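Local coordinates for protein phage terminase large subunit (Thermus phage G20c, PDB 5M1Q) that drives viral DNA into empty capsids as an ATP-powered motor and, through a metal-dependent nuclease domain, cuts the genome to start and finish packaging, at residues S2-L7 with D147-F152; E25-D30 with E81-A86; I35-G40 with A74-L79; N42-V47 with H171-M176. All coordinates share one frame; numbering follows the deposited sequence. Where two conformers were deposited one is given.

Contact 1 (S2-L7 with D147-F152)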
loop_
_atom_site.group_PDB
_atom_site.type_symbol
_atom_site.label_atom_id
_atom_site.label_comp_id
_atom_site.label_asym_id
_atom_site.label_seq_id
_atom_site.Cartn_x
_atom_site.Cartn_y
_atom_site.Cartn_z
ATOM N N SER A 2 6.637 17.247 8.933
ATOM C CA SER A 2 7.463 18.037 8.014
ATOM C C SER A 2 7.310 17.573 6.563
ATOM O O SER A 2 7.283 18.390 5.642
ATOM C CB SER A 2 8.937 17.983 8.436
ATOM O OG SER A 2 9.747 18.743 7.554
ATOM N N VAL A 3 7.195 16.261 6.373
ATOM C CA VAL A 3 7.017 15.687 5.045
ATOM C C VAL A 3 5.549 15.785 4.617
ATOM O O VAL A 3 5.263 16.138 3.478
ATOM C CB VAL A 3 7.482 14.215 5.005
ATOM C CG1 VAL A 3 7.259 13.614 3.626
ATOM C CG2 VAL A 3 8.954 14.127 5.410
ATOM N N PHE A 4 4.640 15.445 5.524
ATOM C CA PHE A 4 3.204 15.479 5.231
ATOM C C PHE A 4 2.585 16.713 5.850
ATOM O O PHE A 4 1.927 16.633 6.881
ATOM C CB PHE A 4 2.519 14.212 5.722
ATOM C CG PHE A 4 2.983 12.968 5.005
ATOM C CD1 PHE A 4 2.747 12.813 3.651
ATOM C CD2 PHE A 4 3.631 11.956 5.685
ATOM C CE1 PHE A 4 3.185 11.678 2.977
ATOM C CE2 PHE A 4 4.065 10.824 5.026
ATOM C CZ PHE A 4 3.851 10.692 3.666
ATOM N N SER A 5 2.761 17.836 5.171
ATOM C CA SER A 5 2.204 19.098 5.644
ATOM C C SER A 5 0.662 19.116 5.485
ATOM O O SER A 5 -0.017 19.931 6.123
ATOM C CB SER A 5 2.873 20.274 4.937
ATOM O OG SER A 5 2.580 20.268 3.567
ATOM N N GLY A 6 0.116 18.206 4.667
ATOM C CA GLY A 6 -1.326 18.088 4.466
ATOM C C GLY A 6 -2.043 17.039 5.306
ATOM O O GLY A 6 -3.182 16.672 4.966
ATOM N N LEU A 7 -1.436 16.590 6.406
ATOM C CA LEU A 7 -2.064 15.616 7.313
ATOM C C LEU A 7 -3.490 15.937 7.757
ATOM O O LEU A 7 -4.325 15.029 7.897
ATOM C CB LEU A 7 -1.215 15.393 8.562
ATOM C CG LEU A 7 -0.121 14.336 8.561
ATOM C CD1 LEU A 7 0.553 14.364 9.926
ATOM C CD2 LEU A 7 -0.680 12.953 8.260
ATOM N N ASP A 147 -0.374 7.042 12.943
ATOM C CA ASP A 147 0.922 7.226 13.633
ATOM C C ASP A 147 2.122 7.148 12.683
ATOM O O ASP A 147 3.031 7.983 12.771
ATOM C CB ASP A 147 1.101 6.182 14.750
ATOM C CG ASP A 147 0.219 6.446 15.986
ATOM O OD1 ASP A 147 -0.302 7.567 16.181
ATOM O OD2 ASP A 147 0.050 5.503 16.788
ATOM N N GLU A 148 2.116 6.171 11.761
ATOM C CA GLU A 148 3.176 6.069 10.753
ATOM C C GLU A 148 3.231 7.305 9.889
ATOM O O GLU A 148 4.311 7.771 9.565
ATOM C CB GLU A 148 3.020 4.833 9.842
ATOM C CG GLU A 148 3.326 3.516 10.537
ATOM C CD GLU A 148 3.903 2.413 9.649
ATOM O OE1 GLU A 148 4.213 2.613 8.449
ATOM O OE2 GLU A 148 4.042 1.307 10.188
ATOM N N LEU A 149 2.072 7.832 9.489
ATOM C CA LEU A 149 2.047 9.044 8.667
ATOM C C LEU A 149 2.506 10.260 9.472
ATOM O O LEU A 149 3.332 11.027 9.002
ATOM C CB LEU A 149 0.660 9.278 8.067
ATOM C CG LEU A 149 0.269 8.301 6.949
ATOM C CD1 LEU A 149 -1.220 8.413 6.635
ATOM C CD2 LEU A 149 1.079 8.553 5.683
ATOM N N ARG A 150 1.974 10.403 10.693
ATOM C CA ARG A 150 2.309 11.532 11.561
ATOM C C ARG A 150 3.789 11.559 11.946
ATOM O O ARG A 150 4.385 12.632 12.027
ATOM C CB ARG A 150 1.434 11.506 12.821
ATOM C CG ARG A 150 1.581 12.728 13.711
ATOM C CD ARG A 150 0.739 12.618 14.974
ATOM N NE ARG A 150 -0.656 12.253 14.690
ATOM C CZ ARG A 150 -1.206 11.045 14.847
ATOM N NH1 ARG A 150 -0.504 10.010 15.311
ATOM N NH2 ARG A 150 -2.496 10.874 14.547
ATOM N N ASN A 151 4.366 10.384 12.165
ATOM C CA ASN A 151 5.764 10.267 12.606
ATOM C C ASN A 151 6.747 10.005 11.480
ATOM O O ASN A 151 7.939 9.813 11.748
ATOM C CB ASN A 151 5.898 9.170 13.667
ATOM C CG ASN A 151 5.014 9.411 14.890
ATOM O OD1 ASN A 151 4.401 8.487 15.407
ATOM N ND2 ASN A 151 4.943 10.652 15.342
ATOM N N PHE A 152 6.287 10.010 10.221
ATOM C CA PHE A 152 7.177 9.719 9.104
ATOM C C PHE A 152 8.389 10.667 9.031
ATOM O O PHE A 152 8.240 11.879 9.023
ATOM C CB PHE A 152 6.446 9.753 7.743
ATOM C CG PHE A 152 7.353 9.429 6.576
ATOM C CD1 PHE A 152 7.663 8.112 6.271
ATOM C CD2 PHE A 152 7.946 10.442 5.822
ATOM C CE1 PHE A 152 8.517 7.811 5.227
ATOM C CE2 PHE A 152 8.806 10.142 4.780
ATOM C CZ PHE A 152 9.096 8.819 4.487
#
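Phe152 meets both Val3 and Phe4, so that its side chain gives a complete trail through this contact. At its base, CB lies near the rim of the Phe4 ring, close to the ring plane, with Phe4 CE2 3.8 Å away. The next atom, CG, still faces the same carbon, Phe4 CE2, at 3.9 Å. With CG anti to the backbone N (chi1 -179°), the ring is carried past Phe4 to Val3, where CD2 lies 3.8 Å from Val3 CG2. That methyl comes in at the ring edge, near its plane, while Val3 CG1 reaches Phe152 CE2 from off the plane, at 4.0 Å. The rings of Phe4 and Phe152 sit obliquely, their centroids 5.7 Å apart and their planes at 55°.

Phe4 is also held by Leu149, which places CD2 over one ring face, 4.2 Å from the centroid and 28° off the normal, a CH-pi contact. The ring's CD2 edge carbon approaches the helix backbone as well, 3.5 Å from Leu149 O. A type I beta turn from Phe4 to Leu7 folds the chain back, and Leu7 then spreads its two methyls over the last helical turn: CD1 lies 3.7 Å from Arg150 CA, while CD2 rests on Leu149 CB. No hydrogen bond crosses the interface. The N-terminal loop before strand 11-18 thus packs against the C-terminal end of helix 143-150, with Phe4 reaching helix 118-133 through Ala129 and Met132, and Phe4, Leu149 and Phe152 all touching Val175 of helix 173-182.

Contact 2 (E25-D30 with E81-A86). With ZN (zinc ion), chain C.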
loop_
_atom_site.group_PDB
_atom_site.type_symbol
_atom_site.label_atom_id
_atom_site.label_comp_id
_atom_site.label_asym_id
_atom_site.label_seq_id
_atom_site.Cartn_x
_atom_site.Cartn_y
_atom_site.Cartn_z
ATOM N N GLU A 25 -14.459 -0.854 2.019
ATOM C CA GLU A 25 -15.488 -1.237 1.057
ATOM C C GLU A 25 -15.106 -2.574 0.447
ATOM O O GLU A 25 -13.942 -2.806 0.113
ATOM C CB GLU A 25 -15.605 -0.213 -0.056
ATOM C CG GLU A 25 -16.065 1.159 0.384
ATOM C CD GLU A 25 -16.622 2.001 -0.750
ATOM O OE1 GLU A 25 -16.398 1.677 -1.948
ATOM O OE2 GLU A 25 -17.295 3.006 -0.433
ATOM N N ASP A 26 -16.096 -3.454 0.330
ATOM C CA ASP A 26 -15.959 -4.651 -0.488
ATOM C C ASP A 26 -15.838 -4.328 -1.969
ATOM O O ASP A 26 -16.240 -3.267 -2.435
ATOM C CB ASP A 26 -17.168 -5.568 -0.287
ATOM C CG ASP A 26 -17.270 -6.085 1.126
ATOM O OD1 ASP A 26 -16.220 -6.460 1.705
ATOM O OD2 ASP A 26 -18.407 -6.117 1.654
ATOM N N TYR A 27 -15.278 -5.290 -2.707
ATOM C CA TYR A 27 -15.074 -5.159 -4.147
ATOM C C TYR A 27 -16.366 -4.749 -4.849
ATOM O O TYR A 27 -17.417 -5.381 -4.643
ATOM C CB TYR A 27 -14.568 -6.488 -4.707
ATOM C CG TYR A 27 -14.387 -6.533 -6.201
ATOM C CD1 TYR A 27 -13.586 -5.603 -6.846
ATOM C CD2 TYR A 27 -15.007 -7.519 -6.978
ATOM C CE1 TYR A 27 -13.389 -5.636 -8.213
ATOM C CE2 TYR A 27 -14.817 -7.563 -8.355
ATOM C CZ TYR A 27 -14.002 -6.626 -8.969
ATOM O OH TYR A 27 -13.802 -6.614 -10.335
ATOM N N ARG A 28 -16.292 -3.666 -5.614
ATOM C CA ARG A 28 -17.336 -3.272 -6.542
ATOM C C ARG A 28 -16.888 -3.642 -7.952
ATOM O O ARG A 28 -15.926 -3.064 -8.460
ATOM C CB ARG A 28 -17.528 -1.771 -6.518
ATOM C CG ARG A 28 -17.946 -1.147 -5.211
ATOM C CD ARG A 28 -18.261 0.309 -5.522
ATOM N NE ARG A 28 -18.951 1.008 -4.445
ATOM C CZ ARG A 28 -19.577 2.179 -4.575
ATOM N NH1 ARG A 28 -20.173 2.724 -3.514
ATOM N NH2 ARG A 28 -19.627 2.812 -5.753
ATOM N N PRO A 29 -17.597 -4.566 -8.625
ATOM C CA PRO A 29 -17.110 -4.945 -9.970
ATOM C C PRO A 29 -17.157 -3.838 -11.045
ATOM O O PRO A 29 -16.472 -3.966 -12.072
ATOM C CB PRO A 29 -17.980 -6.151 -10.347
ATOM C CG PRO A 29 -19.160 -6.120 -9.443
ATOM C CD PRO A 29 -18.897 -5.176 -8.294
ATOM N N ASP A 30 -17.925 -2.770 -10.826
ATOM C CA ASP A 30 -17.917 -1.615 -11.744
ATOM C C ASP A 30 -16.740 -0.633 -11.539
ATOM O O ASP A 30 -16.599 0.322 -12.300
ATOM C CB ASP A 30 -19.262 -0.857 -11.726
ATOM C CG ASP A 30 -19.561 -0.173 -10.395
ATOM O OD1 ASP A 30 -19.094 -0.645 -9.345
ATOM O OD2 ASP A 30 -20.288 0.837 -10.399
ATOM N N GLU A 81 -6.956 -10.985 -6.151
ATOM C CA GLU A 81 -8.058 -11.729 -6.741
ATOM C C GLU A 81 -9.398 -11.233 -6.198
ATOM O O GLU A 81 -10.343 -11.007 -6.945
ATOM C CB GLU A 81 -7.842 -13.218 -6.475
ATOM C CG GLU A 81 -8.884 -14.135 -7.067
ATOM C CD GLU A 81 -8.473 -15.580 -6.944
ATOM O OE1 GLU A 81 -8.664 -16.158 -5.853
ATOM O OE2 GLU A 81 -7.951 -16.125 -7.954
ATOM N N ASP A 82 -9.446 -10.978 -4.889
ATOM C CA ASP A 82 -10.661 -10.449 -4.269
ATOM C C ASP A 82 -11.115 -9.103 -4.819
ATOM O O ASP A 82 -12.291 -8.793 -4.768
ATOM C CB ASP A 82 -10.493 -10.306 -2.745
ATOM C CG ASP A 82 -10.420 -11.658 -2.013
ATOM O OD1 ASP A 82 -10.772 -12.726 -2.588
ATOM O OD2 ASP A 82 -9.979 -11.669 -0.843
ATOM N N TYR A 83 -10.195 -8.277 -5.323
ATOM C CA TYR A 83 -10.567 -6.984 -5.892
ATOM C C TYR A 83 -10.375 -6.966 -7.414
ATOM O O TYR A 83 -9.840 -6.007 -7.995
ATOM C CB TYR A 83 -9.783 -5.834 -5.196
ATOM C CG TYR A 83 -10.359 -5.518 -3.824
ATOM C CD1 TYR A 83 -9.946 -6.212 -2.704
ATOM C CD2 TYR A 83 -11.361 -4.562 -3.684
ATOM C CE1 TYR A 83 -10.491 -5.962 -1.464
ATOM C CE2 TYR A 83 -11.909 -4.291 -2.435
ATOM C CZ TYR A 83 -11.476 -5.010 -1.338
ATOM O OH TYR A 83 -12.033 -4.756 -0.102
ATOM N N GLY A 84 -10.817 -8.046 -8.058
ATOM C CA GLY A 84 -10.829 -8.135 -9.514
ATOM C C GLY A 84 -9.481 -8.306 -10.168
ATOM O O GLY A 84 -9.276 -7.782 -11.252
ATOM N N HIS A 85 -8.571 -9.052 -9.528
ATOM C CA HIS A 85 -7.166 -9.184 -9.977
ATOM C C HIS A 85 -6.521 -7.832 -10.171
ATOM O O HIS A 85 -5.831 -7.574 -11.165
ATOM C CB HIS A 85 -7.027 -10.069 -11.205
ATOM C CG HIS A 85 -7.359 -11.487 -10.916
ATOM N ND1 HIS A 85 -8.630 -11.996 -11.057
ATOM C CD2 HIS A 85 -6.600 -12.483 -10.412
ATOM C CE1 HIS A 85 -8.631 -13.258 -10.687
ATOM N NE2 HIS A 85 -7.409 -13.583 -10.303
ATOM N N ALA A 86 -6.785 -6.971 -9.201
ATOM C CA ALA A 86 -6.183 -5.651 -9.135
ATOM C C ALA A 86 -4.682 -5.752 -9.381
ATOM O O ALA A 86 -3.995 -6.554 -8.746
ATOM C CB ALA A 86 -6.454 -5.049 -7.761
HETATM ZN ZN ZN C . -7.264 -15.572 -9.612
HETATM O O HOH W 1 -13.260 -6.925 1.032
HETATM O O HOH W 2 -5.125 -15.853 -9.550
#
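Tyr27 and Tyr83 dominate a surface contact at the edge of the RNase H-like fold, where the loop joining strand 21-23 to strand 33-38 passes the C-terminal end of helix 69-82. The Tyr27 ring lies against the backbone of the residues that leave the helix. Its CB approaches Asp82 O to 3.2 Å, and CE1 comes within 3.4 Å of Tyr83 C. Gly84 N sits over one ring face, offset toward the rim, while Pro29 N of the ring's own loop covers the opposite face. Having CG anti to the backbone N (chi1 177°) directs the ring along this path, and its OH ends 3.4 Å from Gly84 CA, where the lack of a side chain permits a close approach.

Tyr83 runs the other way, toward the loop. Its CD2 rests on Tyr27 CB, and the hydroxyl donates a hydrogen bond to Glu25 O at 2.7 Å. That bond bends at the oxygen, with a C=O...donor angle of 144° and the donor tilted 19° from the carbonyl plane. The same OH accepts from a water that also donates to Asp26 OD1, so the phenol is gripped from two directions. Asp82 turns its carboxylate to Arg21 instead. Beyond the tyrosines, Glu81 and His85 hold a zinc ion remote from the nuclease centre: Glu81 OE2 binds it at 1.9 Å and His85 NE2 at 2.1 Å.

Contact 3 (I35-G40 with A74-L79). With ZN (zinc ion), chain D.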
loop_
_atom_site.group_PDB
_atom_site.type_symbol
_atom_site.label_atom_id
_atom_site.label_comp_id
_atom_site.label_asym_id
_atom_site.label_seq_id
_atom_site.Cartn_x
_atom_site.Cartn_y
_atom_site.Cartn_z
ATOM N N ILE A 35 -3.206 -2.184 -6.220
ATOM C CA ILE A 35 -2.657 -2.489 -4.915
ATOM C C ILE A 35 -1.216 -2.005 -4.839
ATOM O O ILE A 35 -0.396 -2.342 -5.716
ATOM C CB ILE A 35 -2.691 -4.014 -4.619
ATOM C CG1 ILE A 35 -4.139 -4.478 -4.619
ATOM C CG2 ILE A 35 -1.964 -4.352 -3.317
ATOM C CD1 ILE A 35 -4.318 -5.969 -4.501
ATOM N N GLY A 36 -0.887 -1.252 -3.796
ATOM C CA GLY A 36 0.517 -0.962 -3.489
ATOM C C GLY A 36 1.038 -1.989 -2.526
ATOM O O GLY A 36 0.418 -2.204 -1.481
ATOM N N ALA A 37 2.151 -2.643 -2.849
ATOM C CA ALA A 37 2.715 -3.699 -1.988
ATOM C C ALA A 37 4.164 -3.477 -1.553
ATOM O O ALA A 37 5.060 -3.352 -2.394
ATOM C CB ALA A 37 2.596 -5.045 -2.683
ATOM N N ASP A 38 4.357 -3.417 -0.234
ATOM C CA ASP A 38 5.655 -3.387 0.443
ATOM C C ASP A 38 5.835 -4.773 1.108
ATOM O O ASP A 38 4.820 -5.389 1.499
ATOM C CB ASP A 38 5.621 -2.256 1.481
ATOM C CG ASP A 38 6.974 -1.943 2.074
ATOM O OD1 ASP A 38 7.902 -1.584 1.318
ATOM O OD2 ASP A 38 7.117 -2.026 3.310
ATOM N N PHE A 39 7.077 -5.283 1.190
ATOM C CA PHE A 39 7.364 -6.611 1.779
ATOM C C PHE A 39 8.353 -6.462 2.912
ATOM O O PHE A 39 9.295 -5.668 2.811
ATOM C CB PHE A 39 7.948 -7.545 0.725
ATOM C CG PHE A 39 7.064 -7.728 -0.470
ATOM C CD1 PHE A 39 5.977 -8.584 -0.415
ATOM C CD2 PHE A 39 7.294 -7.027 -1.636
ATOM C CE1 PHE A 39 5.138 -8.744 -1.513
ATOM C CE2 PHE A 39 6.454 -7.166 -2.733
ATOM C CZ PHE A 39 5.377 -8.028 -2.674
ATOM N N GLY A 40 8.148 -7.238 3.978
ATOM C CA GLY A 40 9.023 -7.206 5.153
ATOM C C GLY A 40 9.954 -8.414 5.195
ATOM O O GLY A 40 9.572 -9.500 4.755
ATOM N N ALA A 74 0.921 -15.521 -0.807
ATOM C CA ALA A 74 -0.426 -16.105 -0.851
ATOM C C ALA A 74 -1.507 -15.085 -0.487
ATOM O O ALA A 74 -2.558 -15.051 -1.136
ATOM C CB ALA A 74 -0.533 -17.322 0.067
ATOM N N ARG A 75 -1.253 -14.262 0.540
ATOM C CA ARG A 75 -2.217 -13.223 0.955
ATOM C C ARG A 75 -2.335 -12.151 -0.132
ATOM O O ARG A 75 -3.439 -11.674 -0.432
ATOM C CB ARG A 75 -1.828 -12.577 2.296
ATOM C CG ARG A 75 -2.018 -13.442 3.537
ATOM C CD ARG A 75 -3.494 -13.671 3.861
ATOM N NE ARG A 75 -3.988 -14.903 3.243
ATOM C CZ ARG A 75 -5.206 -15.100 2.725
ATOM N NH1 ARG A 75 -5.492 -16.289 2.198
ATOM N NH2 ARG A 75 -6.138 -14.154 2.705
ATOM N N LEU A 76 -1.201 -11.774 -0.719
ATOM C CA LEU A 76 -1.218 -10.782 -1.801
ATOM C C LEU A 76 -2.019 -11.291 -2.990
ATOM O O LEU A 76 -2.849 -10.573 -3.548
ATOM C CB LEU A 76 0.194 -10.396 -2.248
ATOM C CG LEU A 76 0.282 -9.359 -3.375
ATOM C CD1 LEU A 76 -0.445 -8.059 -3.007
ATOM C CD2 LEU A 76 1.738 -9.080 -3.720
ATOM N N LYS A 77 -1.768 -12.541 -3.381
ATOM C CA LYS A 77 -2.518 -13.148 -4.469
ATOM C C LYS A 77 -4.023 -13.132 -4.174
ATOM O O LYS A 77 -4.809 -12.756 -5.027
ATOM C CB LYS A 77 -2.047 -14.589 -4.735
ATOM C CG LYS A 77 -2.553 -15.167 -6.053
ATOM C CD LYS A 77 -2.108 -16.611 -6.274
ATOM C CE LYS A 77 -2.689 -17.198 -7.562
ATOM N NZ LYS A 77 -4.176 -17.352 -7.537
ATOM N N ALA A 78 -4.409 -13.516 -2.952
ATOM C CA ALA A 78 -5.820 -13.514 -2.551
ATOM C C ALA A 78 -6.467 -12.123 -2.580
ATOM O O ALA A 78 -7.577 -11.954 -3.062
ATOM C CB ALA A 78 -5.984 -14.136 -1.180
ATOM N N LEU A 79 -5.744 -11.122 -2.073
ATOM C CA LEU A 79 -6.247 -9.755 -2.052
ATOM C C LEU A 79 -6.449 -9.205 -3.465
ATOM O O LEU A 79 -7.449 -8.599 -3.748
ATOM C CB LEU A 79 -5.285 -8.860 -1.274
ATOM C CG LEU A 79 -5.758 -7.443 -0.989
ATOM C CD1 LEU A 79 -6.976 -7.434 -0.072
ATOM C CD2 LEU A 79 -4.615 -6.696 -0.342
HETATM ZN ZN ZN D . 8.926 -1.956 4.492
HETATM O O HOH W 3 9.984 -2.500 2.931
HETATM O O HOH W 4 8.317 -3.832 4.530
HETATM O O HOH W 5 9.150 0.074 4.192
HETATM O O HOH W 6 10.791 -1.920 5.787
#
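Leu76 meets Ile35 and Ala37 of strand 33-38 and Phe39 after it, the focus of a strand-helix contact in the RNase H-like fold, in which helix 69-82 covers one face of the central sheet. The axes of strand 35-38 and helix 74-79 are nearly antiparallel, at 175°, and approach to 10.8 Å. The denser packing is made by leucine branches divided between neighbours. Leu76 CD1 reaches Ile35 CG2 at 4.0 Å, the two side chains running side by side, head to tail. Its other methyl, CD2, meets the edge of the Phe39 ring, 3.9 Å from Phe39 CZ. One helical turn further on, Leu79 presents CG to Ile35 CD1 at 4.1 Å. Both leucines hold CG anti to the backbone N (chi1 -180° for Leu76), which extends them toward the sheet.

Between these touches the fit is looser: Ala37 CB, a single short methyl, remains 4.3 Å from Leu76 CD2, and Phe48 of the adjacent strand also packs on both residues. The outward helix positions contrast, for Ala74 and Arg75 are exposed and Lys77 points away from the strand. At the far end of the strand apolar packing gives way to metal chemistry. Asp38, a predicted ligand of both catalytic magnesium ions, faces the water-rich site; in the conformer modelled here, one of two, its OD2 lies 2.2 Å from a zinc ion.

Contact 4 (N42-V47 with H171-M176). With ZN (zinc ion), chain B; ZN (zinc ion), chain D.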
loop_
_atom_site.group_PDB
_atom_site.type_symbol
_atom_site.label_atom_id
_atom_site.label_comp_id
_atom_site.label_asym_id
_atom_site.label_seq_id
_atom_site.Cartn_x
_atom_site.Cartn_y
_atom_site.Cartn_z
ATOM N N ASN A 42 10.829 -9.987 8.450
ATOM C CA ASN A 42 10.558 -11.129 9.323
ATOM C C ASN A 42 9.607 -10.683 10.434
ATOM O O ASN A 42 8.395 -10.941 10.360
ATOM C CB ASN A 42 11.865 -11.691 9.885
ATOM N N GLN A 43 10.144 -10.001 11.447
ATOM C CA GLN A 43 9.325 -9.219 12.365
ATOM C C GLN A 43 8.960 -7.855 11.741
ATOM O O GLN A 43 8.141 -7.128 12.303
ATOM C CB GLN A 43 10.022 -9.045 13.722
ATOM C CG GLN A 43 10.086 -10.336 14.540
ATOM C CD GLN A 43 8.746 -10.729 15.148
ATOM O OE1 GLN A 43 8.254 -11.841 14.922
ATOM N NE2 GLN A 43 8.147 -9.819 15.918
ATOM N N ASP A 44 9.581 -7.506 10.607
ATOM C CA ASP A 44 9.165 -6.318 9.841
ATOM C C ASP A 44 7.867 -6.630 9.097
ATOM O O ASP A 44 7.570 -7.795 8.787
ATOM C CB ASP A 44 10.249 -5.851 8.851
ATOM C CG ASP A 44 10.098 -4.379 8.461
ATOM O OD1 ASP A 44 9.298 -3.692 9.121
ATOM O OD2 ASP A 44 10.783 -3.907 7.526
ATOM N N TYR A 45 7.112 -5.574 8.794
ATOM C CA TYR A 45 5.764 -5.718 8.244
ATOM C C TYR A 45 5.717 -5.658 6.741
ATOM O O TYR A 45 6.427 -4.866 6.102
ATOM C CB TYR A 45 4.857 -4.627 8.796
ATOM C CG TYR A 45 4.584 -4.802 10.256
ATOM C CD1 TYR A 45 5.483 -4.325 11.216
ATOM C CD2 TYR A 45 3.438 -5.463 10.691
ATOM C CE1 TYR A 45 5.233 -4.501 12.573
ATOM C CE2 TYR A 45 3.183 -5.645 12.040
ATOM C CZ TYR A 45 4.082 -5.163 12.973
ATOM O OH TYR A 45 3.835 -5.337 14.312
ATOM N N SER A 46 4.846 -6.488 6.188
ATOM C CA SER A 46 4.403 -6.352 4.821
ATOM C C SER A 46 3.055 -5.641 4.820
ATOM O O SER A 46 2.209 -5.887 5.697
ATOM C CB SER A 46 4.275 -7.701 4.170
ATOM O OG SER A 46 5.515 -8.371 4.256
ATOM N N VAL A 47 2.850 -4.757 3.843
ATOM C CA VAL A 47 1.593 -4.005 3.773
ATOM C C VAL A 47 1.100 -3.921 2.340
ATOM O O VAL A 47 1.841 -3.515 1.435
ATOM C CB VAL A 47 1.752 -2.580 4.330
ATOM C CG1 VAL A 47 0.426 -1.832 4.264
ATOM C CG2 VAL A 47 2.343 -2.593 5.747
ATOM N N HIS A 171 8.651 2.328 12.006
ATOM C CA HIS A 171 8.264 1.714 10.733
ATOM C C HIS A 171 7.658 2.726 9.754
ATOM O O HIS A 171 6.982 3.674 10.168
ATOM C CB HIS A 171 7.214 0.631 10.959
ATOM C CG HIS A 171 7.705 -0.552 11.728
ATOM N ND1 HIS A 171 8.644 -1.423 11.231
ATOM C CD2 HIS A 171 7.347 -1.035 12.940
ATOM C CE1 HIS A 171 8.877 -2.375 12.117
ATOM N NE2 HIS A 171 8.098 -2.165 13.163
ATOM N N ASP A 172 7.895 2.488 8.469
ATOM C CA ASP A 172 7.270 3.258 7.376
ATOM C C ASP A 172 6.640 2.356 6.297
ATOM O O ASP A 172 6.341 2.819 5.199
ATOM C CB ASP A 172 8.285 4.220 6.741
ATOM C CG ASP A 172 9.337 3.512 5.875
ATOM O OD1 ASP A 172 9.454 2.263 5.877
ATOM O OD2 ASP A 172 10.080 4.234 5.165
ATOM N N ASP A 173 6.402 1.084 6.608
ATOM C CA ASP A 173 5.858 0.153 5.621
ATOM C C ASP A 173 4.446 0.527 5.125
ATOM O O ASP A 173 4.121 0.315 3.950
ATOM C CB ASP A 173 5.803 -1.266 6.173
ATOM C CG ASP A 173 7.031 -1.613 6.948
ATOM O OD1 ASP A 173 8.069 -1.883 6.306
ATOM O OD2 ASP A 173 6.949 -1.536 8.192
ATOM N N ILE A 174 3.622 1.074 6.021
ATOM C CA ILE A 174 2.283 1.548 5.628
ATOM C C ILE A 174 2.410 2.736 4.692
ATOM O O ILE A 174 1.730 2.769 3.661
ATOM C CB ILE A 174 1.404 1.921 6.842
ATOM C CG1 ILE A 174 1.171 0.675 7.705
ATOM C CG2 ILE A 174 0.080 2.527 6.411
ATOM C CD1 ILE A 174 0.666 0.996 9.091
ATOM N N VAL A 175 3.290 3.679 5.041
ATOM C CA VAL A 175 3.504 4.852 4.206
ATOM C C VAL A 175 3.928 4.451 2.801
ATOM O O VAL A 175 3.370 4.951 1.814
ATOM C CB VAL A 175 4.542 5.818 4.796
ATOM C CG1 VAL A 175 4.651 7.053 3.937
ATOM C CG2 VAL A 175 4.147 6.225 6.219
ATOM N N MET A 176 4.886 3.537 2.713
ATOM C CA MET A 176 5.365 3.119 1.414
ATOM C C MET A 176 4.319 2.387 0.594
ATOM O O MET A 176 4.194 2.603 -0.607
ATOM C CB MET A 176 6.645 2.303 1.559
ATOM C CG MET A 176 7.809 3.116 2.097
ATOM S SD MET A 176 8.147 4.630 1.162
ATOM C CE MET A 176 8.322 4.011 -0.499
HETATM ZN ZN ZN B . 8.845 -1.730 9.079
HETATM ZN ZN ZN D . 8.926 -1.956 4.492
HETATM O O HOH W 6 10.791 -1.920 5.787
HETATM O O HOH W 4 8.317 -3.832 4.530
HETATM O O HOH W 7 10.164 -0.107 8.372
HETATM O O HOH W 5 9.150 0.074 4.192
HETATM O O HOH W 3 9.984 -2.500 2.931
#
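His171 and Asp44 share a zinc ion, and Tyr45 sets its ring edge against the histidine face. The ring planes stand at 82°, and Tyr45 CE1 lies 3.7 Å from His171 NE2. The other nitrogen, His171 ND1, binds the metal at 2.2 Å and Asp44 OD1 at 2.0 Å. Asp172, at the N-cap position without a capping bond, accepts through OD1 from a water on the second zinc ion and pairs through OD2 with Lys121.

Asp173 opens the helix and bridges the metals, OD2 reaching the first zinc at 2.1 Å and OD1 the second at 2.0 Å. Its CG, beside the backbone N and anti to the carbonyl carbon (chi1 -42°), sets the carboxylate between the two. Its CB packs on Val47 CG2, 3.7 Å away, and Ile174 CG1 meets the same methyl.

Shared coordination explains why acidic oxygens can crowd here: Asp44 OD1 and Asp173 OD2 are 3.3 Å apart, and the zinc between them would offset their repulsion. The second zinc, completed by four waters and Asp38, has the ligands predicted for one catalytic magnesium. Asp44 and His171 are not predicted magnesium ligands, so the first zinc probably marks a different position from the other catalytic metal.

In the fold
Contacts 3 and 4 meet at the metal centre, supplying Asp38 and Asp173 to one zinc ion; Asp91, a further predicted magnesium ligand, lies outside both. Their centres are about 12 Å apart, and neighbouring strands 33-38 and 46-52 join them, with Asp38 N 3.0 Å from Val47 O. Contact 1 lies further off, its centre about 16 Å from that of contact 4, tied to it by Glu148 OE1, 2.9 Å from Ile174 N in a probable hydrogen bond. Contact 2 shares helix 69-82 with contact 3 and touches it through Ala86, beyond the helix, against Ile35, but its zinc site is separate. Contacts 1 and 2 lie on opposite sides of the chain's centre, their centres about 29 Å apart.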